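Local coordinates for bradavidin 2 (Bradyrhizobium japonicum, PDB 4GGT), which binds biotin, as a secreted bacterial member of the avidin family built on an eight-stranded antiparallel beta-barrel, at residues 67-71 and 72-76. Numbering follows the deposited sequence.
Sequences VTFAQ and CNSFT
Val67 and Thr76 form an antiparallel hydrogen-bonded pair: Val67 N donates to Thr76 O at 3.0 Å, and Thr76 N returns a bond to Val67 O. Nearer the turn, Phe69 N reaches Ser74 O at 2.8 Å, less straight (142° at the hydrogen) and tilted from the carbonyl plane. The reciprocal bond is missing; instead Phe69 O takes Cys72 N from above its carbonyl plane, 3.0 Å away, as the chain curls through a short 3-10 segment. A weak bond from Asn73 N to Ala70 O (3.4 Å) follows.

On the buried face, Val67 CG1 sits over one face of the Phe69 ring, displaced toward its rim, while Thr76 OG1 lies at the ring's edge in plane, 3.8 Å from Phe69 CE1. Ser74 OG, set between its backbone N and carbonyl carbon (chi1 53°), comes to 3.8 Å from Phe69 CB. Phe38, Phe45 and Tyr52 add further contacts to this aromatic ring. On the exposed face the non-hydrogen-bonded pair Thr68 and Phe75 meets through Thr68 OG1 and Phe75 CB, 3.4 Å apart, the Phe75 ring leading away.

Cys72 SG is tied by a disulfide to Cys47, linking the turn to the loop that carries Ala46. Ser74 and Ala46 are biotin-binding residues of this protein, so this hairpin turn between neighbouring strands 62-69 and 74-80 borders the biotin site, unoccupied in this chain, of an avidin-type beta-barrel.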
# COMPACT_ATOMS: atom_id res chain seq x y z
N VAL A 67 2.96 -2.53 -3.89
CA VAL A 67 1.87 -2.82 -4.78
C VAL A 67 2.27 -2.43 -6.21
O VAL A 67 2.77 -1.33 -6.43
CB VAL A 67 0.60 -2.04 -4.39
CG1 VAL A 67 -0.52 -2.28 -5.41
CG2 VAL A 67 0.16 -2.46 -2.95
N THR A 68 2.04 -3.32 -7.17
CA THR A 68 2.34 -3.00 -8.59
C THR A 68 1.03 -2.81 -9.34
O THR A 68 0.16 -3.71 -9.37
CB THR A 68 3.24 -4.11 -9.20
OG1 THR A 68 4.48 -4.06 -8.51
CG2 THR A 68 3.48 -3.84 -10.70
N PHE A 69 0.82 -1.60 -9.86
CA PHE A 69 -0.41 -1.28 -10.58
C PHE A 69 -0.11 -1.64 -12.04
O PHE A 69 0.45 -0.83 -12.80
CB PHE A 69 -0.79 0.20 -10.43
CG PHE A 69 -0.94 0.63 -8.99
CD1 PHE A 69 0.15 1.18 -8.32
CD2 PHE A 69 -2.13 0.41 -8.32
CE1 PHE A 69 0.02 1.56 -6.96
CE2 PHE A 69 -2.29 0.77 -6.97
CZ PHE A 69 -1.23 1.35 -6.30
N ALA A 70 -0.41 -2.88 -12.38
CA ALA A 70 0.23 -3.51 -13.55
C ALA A 70 -0.09 -2.80 -14.85
O ALA A 70 0.82 -2.59 -15.68
CB ALA A 70 -0.14 -4.98 -13.64
N GLN A 71 -1.34 -2.40 -15.01
CA GLN A 71 -1.78 -1.80 -16.28
C GLN A 71 -1.26 -0.37 -16.48
O GLN A 71 -1.32 0.17 -17.58
CB GLN A 71 -3.32 -1.88 -16.41
CG GLN A 71 -3.88 -3.30 -16.65
CD GLN A 71 -3.63 -4.26 -15.49
OE1 GLN A 71 -3.13 -5.38 -15.70
NE2 GLN A 71 -3.95 -3.83 -14.28
N CYS A 72 -0.72 0.20 -15.41
CA CYS A 72 -0.22 1.57 -15.36
C CYS A 72 1.31 1.69 -15.29
O CYS A 72 1.84 2.80 -15.14
CB CYS A 72 -0.85 2.30 -14.16
SG CYS A 72 -2.68 2.37 -14.34
N ASN A 73 2.04 0.58 -15.39
CA ASN A 73 3.51 0.66 -15.33
C ASN A 73 4.01 1.48 -14.14
O ASN A 73 4.81 2.42 -14.25
CB ASN A 73 4.13 1.18 -16.66
CG ASN A 73 3.55 0.49 -17.90
OD1 ASN A 73 2.99 1.16 -18.77
ND2 ASN A 73 3.62 -0.81 -17.95
N SER A 74 3.50 1.10 -12.98
CA SER A 74 3.92 1.78 -11.78
C SER A 74 3.88 0.83 -10.62
O SER A 74 3.12 -0.15 -10.63
CB SER A 74 3.10 3.05 -11.53
OG SER A 74 1.73 2.80 -11.53
N PHE A 75 4.70 1.14 -9.63
CA PHE A 75 4.57 0.48 -8.34
C PHE A 75 4.90 1.44 -7.23
O PHE A 75 5.64 2.42 -7.42
CB PHE A 75 5.39 -0.81 -8.27
CG PHE A 75 6.86 -0.60 -8.39
CD1 PHE A 75 7.60 -0.23 -7.27
CD2 PHE A 75 7.51 -0.77 -9.62
CE1 PHE A 75 8.98 -0.01 -7.37
CE2 PHE A 75 8.90 -0.59 -9.72
CZ PHE A 75 9.63 -0.21 -8.59
N THR A 76 4.34 1.16 -6.07
CA THR A 76 4.63 1.95 -4.86
C THR A 76 5.10 1.03 -3.75
O THR A 76 4.56 -0.06 -3.60
CB THR A 76 3.38 2.69 -4.45
OG1 THR A 76 2.97 3.48 -5.57
CG2 THR A 76 3.61 3.60 -3.22